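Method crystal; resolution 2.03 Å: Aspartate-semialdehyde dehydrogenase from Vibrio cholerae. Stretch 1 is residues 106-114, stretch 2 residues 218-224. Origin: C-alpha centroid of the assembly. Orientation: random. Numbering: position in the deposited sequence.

Stretch 1 (106-114) PLVVPEVNP
Stretch 2 (218-224) WETQKIF

Stretch 2 is the later part of a helix that begins earlier in the chain, with phi/psi near -63/-45 and i-to-i+4 bonds such as Ile-223 N to Glu-219 O (3.0 Å). Stretch 1 has no regular helix or strand: Leu-107 to Val-109 are extended (phi -114 to -121, psi 109 to 127), then Pro-110 (-55/-26) and Glu-111 (-79/-15) turn the chain. Val-109 O closes the turn, accepting from Val-112 N (2.8 Å) and Asn-113 N (2.9 Å). In the extended run, CA-to-CB points toward the helix at Leu-107 and Val-109 but away at Val-108. The register is set by Leu-107 and Ile-223, whose CA atoms lie 6.3 Å apart.

Ile-223 (chi1 -66°, m; chi2 158°, t) is the hub, although its CA-to-CB bond points sideways. Its CD1 meets Leu-107 CD2 at 3.8 Å and Val-109 CG2 at 4.0 Å, while its CG2 meets Val-112 CG1 at 3.8 Å; both valines are t. Leu-107 (chi1 174°, t; chi2 67°, p) also brings CD2 to 3.7 Å from Glu-219 CA. Lys-222, t at all four chi angles, lays its aliphatic chain alongside, CD being 3.9 Å from Leu-107 CB, and its NZ is hydrogen-bonded to a residue flanking one of the stretches.

No direct hydrogen bond crosses the interface, and 411 Å² is buried in total. Asn-113 (chi1 66°, p; chi2 -25°) instead braces its own loop: ND2 donates to Leu-107 O (2.8 Å, 168°), and OD1 accepts from Val-109 N (2.8 Å, 151°). This pairing satisfies the amide's polar ends beside an apolar contact, with Asn-113 CG 3.8 Å from Ile-223 CG2. Water 1 supplies the polar bridge, accepting from Asn-113 ND2 (3.0 Å) and donating to Lys-222 O (2.9 Å).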

ATOM      1  N   PRO A 106       7.258   5.494  29.869  1.00 21.04           N
ATOM      2  CA  PRO A 106       8.026   5.491  28.628  1.00 21.28           C
ATOM      3  C   PRO A 106       7.526   4.445  27.629  1.00 20.90           C
ATOM      4  O   PRO A 106       7.144   3.341  28.022  1.00 20.82           O
ATOM      5  CB  PRO A 106       9.444   5.122  29.093  1.00 21.48           C
ATOM      6  CG  PRO A 106       9.230   4.321  30.340  1.00 21.40           C
ATOM      7  CD  PRO A 106       8.062   5.003  31.008  1.00 21.15           C
ATOM      8  N   LEU A 107       7.543   4.806  26.346  1.00 20.88           N
ATOM      9  CA  LEU A 107       7.187   3.896  25.253  1.00 20.22           C
ATOM     10  C   LEU A 107       8.429   3.690  24.396  1.00 20.44           C
ATOM     11  O   LEU A 107       8.873   4.618  23.727  1.00 21.03           O
ATOM     12  CB  LEU A 107       6.071   4.513  24.403  1.00 19.70           C
ATOM     13  CG  LEU A 107       5.617   3.800  23.119  1.00 19.57           C
ATOM     14  CD1 LEU A 107       4.934   2.470  23.494  1.00 18.27           C
ATOM     15  CD2 LEU A 107       4.665   4.691  22.300  1.00 19.12           C
ATOM     16  N   VAL A 108       8.979   2.477  24.396  1.00 20.42           N
ATOM     17  CA  VAL A 108      10.381   2.309  24.001  1.00 20.23           C
ATOM     18  C   VAL A 108      10.635   1.392  22.803  1.00 20.45           C
ATOM     19  O   VAL A 108      10.172   0.264  22.771  1.00 20.15           O
ATOM     20  CB  VAL A 108      11.255   1.864  25.216  1.00 20.51           C
ATOM     21  CG1 VAL A 108      12.685   1.607  24.791  1.00 19.79           C
ATOM     22  CG2 VAL A 108      11.189   2.923  26.339  1.00 17.77           C
ATOM     23  N   VAL A 109      11.374   1.919  21.825  1.00 21.34           N
ATOM     24  CA  VAL A 109      12.046   1.135  20.787  1.00 21.75           C
ATOM     25  C   VAL A 109      13.558   1.331  21.023  1.00 22.30           C
ATOM     26  O   VAL A 109      14.075   2.437  20.827  1.00 21.90           O
ATOM     27  CB  VAL A 109      11.693   1.644  19.359  1.00 22.08           C
ATOM     28  CG1 VAL A 109      12.546   0.928  18.294  1.00 22.23           C
ATOM     29  CG2 VAL A 109      10.194   1.478  19.066  1.00 21.83           C
ATOM     30  N   PRO A 110      14.256   0.279  21.511  1.00 22.78           N
ATOM     31  CA  PRO A 110      15.660   0.404  21.935  1.00 23.66           C
ATOM     32  C   PRO A 110      16.658   0.965  20.917  1.00 24.65           C
ATOM     33  O   PRO A 110      17.656   1.534  21.326  1.00 24.49           O
ATOM     34  CB  PRO A 110      16.036  -1.027  22.342  1.00 23.82           C
ATOM     35  CG  PRO A 110      14.754  -1.638  22.740  1.00 23.39           C
ATOM     36  CD  PRO A 110      13.748  -1.079  21.772  1.00 22.49           C
ATOM     37  N   GLU A 111      16.394   0.832  19.618  1.00 25.83           N
ATOM     38  CA  GLU A 111      17.284   1.405  18.607  1.00 26.55           C
ATOM     39  C   GLU A 111      17.047   2.904  18.456  1.00 26.65           C
ATOM     40  O   GLU A 111      17.869   3.622  17.877  1.00 27.07           O
ATOM     41  CB  GLU A 111      17.079   0.721  17.254  1.00 27.24           C
ATOM     42  CG  GLU A 111      17.449  -0.753  17.237  1.00 29.06           C
ATOM     43  CD  GLU A 111      16.277  -1.659  17.546  1.00 32.54           C
ATOM     44  OE1 GLU A 111      15.291  -1.205  18.183  1.00 32.73           O
ATOM     45  OE2 GLU A 111      16.346  -2.841  17.146  1.00 33.46           O
ATOM     46  N   VAL A 112      15.924   3.379  18.982  1.00 25.95           N
ATOM     47  CA  VAL A 112      15.519   4.756  18.744  1.00 25.70           C
ATOM     48  C   VAL A 112      15.591   5.616  20.005  1.00 25.79           C
ATOM     49  O   VAL A 112      16.290   6.639  20.017  1.00 26.07           O
ATOM     50  CB  VAL A 112      14.108   4.817  18.103  1.00 25.62           C
ATOM     51  CG1 VAL A 112      13.661   6.252  17.909  1.00 26.12           C
ATOM     52  CG2 VAL A 112      14.098   4.063  16.782  1.00 25.21           C
ATOM     53  N   ASN A 113      14.878   5.207  21.058  1.00 25.23           N
ATOM     54  CA  ASN A 113      14.792   6.024  22.268  1.00 25.25           C
ATOM     55  C   ASN A 113      15.139   5.270  23.555  1.00 25.56           C
ATOM     56  O   ASN A 113      14.379   5.336  24.525  1.00 24.77           O
ATOM     57  CB  ASN A 113      13.401   6.668  22.381  1.00 25.11           C
ATOM     58  CG  ASN A 113      12.288   5.636  22.589  1.00 23.70           C
ATOM     59  OD1 ASN A 113      12.415   4.476  22.208  1.00 22.73           O
ATOM     60  ND2 ASN A 113      11.197   6.068  23.195  1.00 23.88           N
ATOM     61  N   PRO A 114      16.308   4.587  23.589  1.00 26.08           N
ATOM     62  CA  PRO A 114      16.618   3.768  24.759  1.00 26.25           C
ATOM     63  C   PRO A 114      16.750   4.616  26.022  1.00 26.48           C
ATOM     64  O   PRO A 114      16.576   4.094  27.108  1.00 25.69           O
ATOM     65  CB  PRO A 114      17.971   3.133  24.404  1.00 26.48           C
ATOM     66  CG  PRO A 114      18.597   4.097  23.424  1.00 26.29           C
ATOM     67  CD  PRO A 114      17.415   4.567  22.608  1.00 26.37           C
ATOM     68  N   TRP A 218       0.156   8.956  17.728  1.00 21.10           N
ATOM     69  CA  TRP A 218       0.536   9.267  19.100  1.00 21.05           C
ATOM     70  C   TRP A 218       1.752   8.463  19.550  1.00 21.19           C
ATOM     71  O   TRP A 218       2.644   9.008  20.213  1.00 21.10           O
ATOM     72  CB  TRP A 218      -0.653   9.055  20.048  1.00 21.95           C
ATOM     73  CG  TRP A 218      -1.830   9.950  19.731  1.00 22.73           C
ATOM     74  CD1 TRP A 218      -1.783  11.236  19.237  1.00 23.57           C
ATOM     75  CD2 TRP A 218      -3.219   9.641  19.910  1.00 24.07           C
ATOM     76  NE1 TRP A 218      -3.063  11.729  19.080  1.00 24.03           N
ATOM     77  CE2 TRP A 218      -3.960  10.780  19.499  1.00 23.52           C
ATOM     78  CE3 TRP A 218      -3.914   8.516  20.387  1.00 24.37           C
ATOM     79  CZ2 TRP A 218      -5.356  10.820  19.534  1.00 23.27           C
ATOM     80  CZ3 TRP A 218      -5.315   8.558  20.417  1.00 23.83           C
ATOM     81  CH2 TRP A 218      -6.015   9.700  19.988  1.00 22.98           C
ATOM     82  N   GLU A 219       1.800   7.184  19.178  1.00 20.71           N
ATOM     83  CA  GLU A 219       2.997   6.366  19.423  1.00 21.25           C
ATOM     84  C   GLU A 219       4.243   6.931  18.728  1.00 21.30           C
ATOM     85  O   GLU A 219       5.297   7.024  19.338  1.00 21.79           O
ATOM     86  CB  GLU A 219       2.764   4.903  19.024  1.00 20.98           C
ATOM     87  CG  GLU A 219       1.745   4.174  19.911  1.00 20.97           C
ATOM     88  CD  GLU A 219       1.652   2.677  19.628  1.00 21.56           C
ATOM     89  OE1 GLU A 219       2.682   2.052  19.322  1.00 21.93           O
ATOM     90  OE2 GLU A 219       0.538   2.113  19.745  1.00 23.58           O
ATOM     91  N   THR A 220       4.110   7.305  17.459  1.00 21.54           N
ATOM     92  CA  THR A 220       5.228   7.820  16.653  1.00 21.85           C
ATOM     93  C   THR A 220       5.811   9.124  17.210  1.00 22.43           C
ATOM     94  O   THR A 220       7.036   9.269  17.338  1.00 22.12           O
ATOM     95  CB  THR A 220       4.791   8.004  15.176  1.00 22.31           C
ATOM     96  OG1 THR A 220       4.467   6.719  14.634  1.00 22.18           O
ATOM     97  CG2 THR A 220       5.886   8.635  14.334  1.00 21.20           C
ATOM     98  N   GLN A 221       4.921  10.055  17.552  1.00 22.57           N
ATOM     99  CA  GLN A 221       5.307  11.339  18.143  1.00 23.15           C
ATOM    100  C   GLN A 221       5.956  11.192  19.520  1.00 23.21           C
ATOM    101  O   GLN A 221       6.893  11.935  19.846  1.00 23.62           O
ATOM    102  CB  GLN A 221       4.089  12.261  18.234  1.00 22.87           C
ATOM    103  CG  GLN A 221       3.596  12.763  16.877  1.00 22.63           C
ATOM    104  CD  GLN A 221       2.342  13.613  16.982  1.00 24.37           C
ATOM    105  OE1 GLN A 221       1.598  13.538  17.968  1.00 27.32           O
ATOM    106  NE2 GLN A 221       2.089  14.414  15.956  1.00 25.80           N
ATOM    107  N   LYS A 222       5.436  10.263  20.327  1.00 22.82           N
ATOM    108  CA  LYS A 222       6.006   9.946  21.640  1.00 22.85           C
ATOM    109  C   LYS A 222       7.423   9.375  21.528  1.00 23.18           C
ATOM    110  O   LYS A 222       8.340   9.843  22.209  1.00 23.60           O
ATOM    111  CB  LYS A 222       5.112   8.965  22.406  1.00 22.40           C
ATOM    112  CG  LYS A 222       5.559   8.666  23.832  1.00 21.20           C
ATOM    113  CD  LYS A 222       4.448   8.003  24.647  1.00 22.77           C
ATOM    114  CE  LYS A 222       4.798   7.888  26.139  1.00 22.48           C
ATOM    115  NZ  LYS A 222       3.602   7.430  26.952  1.00 24.09           N
ATOM    116  N   ILE A 223       7.599   8.364  20.687  1.00 23.56           N
ATOM    117  CA  ILE A 223       8.899   7.699  20.557  1.00 24.33           C
ATOM    118  C   ILE A 223       9.968   8.668  20.033  1.00 25.40           C
ATOM    119  O   ILE A 223      11.066   8.727  20.583  1.00 25.33           O
ATOM    120  CB  ILE A 223       8.810   6.399  19.730  1.00 24.03           C
ATOM    121  CG1 ILE A 223       7.960   5.374  20.490  1.00 23.75           C
ATOM    122  CG2 ILE A 223      10.207   5.811  19.458  1.00 23.80           C
ATOM    123  CD1 ILE A 223       7.339   4.266  19.621  1.00 21.88           C
ATOM    124  N   PHE A 224       9.629   9.444  19.007  1.00 26.01           N
ATOM    125  CA  PHE A 224      10.529  10.493  18.502  1.00 27.52           C
ATOM    126  C   PHE A 224      10.669  11.645  19.492  1.00 28.38           C
ATOM    127  O   PHE A 224      11.579  12.472  19.368  1.00 28.68           O
ATOM    128  CB  PHE A 224      10.024  11.060  17.165  1.00 27.25           C
ATOM    129  CG  PHE A 224      10.428  10.252  15.935  1.00 27.51           C
ATOM    130  CD1 PHE A 224      11.728   9.781  15.775  1.00 28.04           C
ATOM    131  CD2 PHE A 224       9.508  10.017  14.915  1.00 27.89           C
ATOM    132  CE1 PHE A 224      12.105   9.059  14.623  1.00 29.29           C
ATOM    133  CE2 PHE A 224       9.876   9.298  13.759  1.00 28.91           C
ATOM    134  CZ  PHE A 224      11.179   8.820  13.620  1.00 26.98           C
TER
HETATM  135  O   HOH W   1      10.360   8.868  24.000  1.00 25.22           O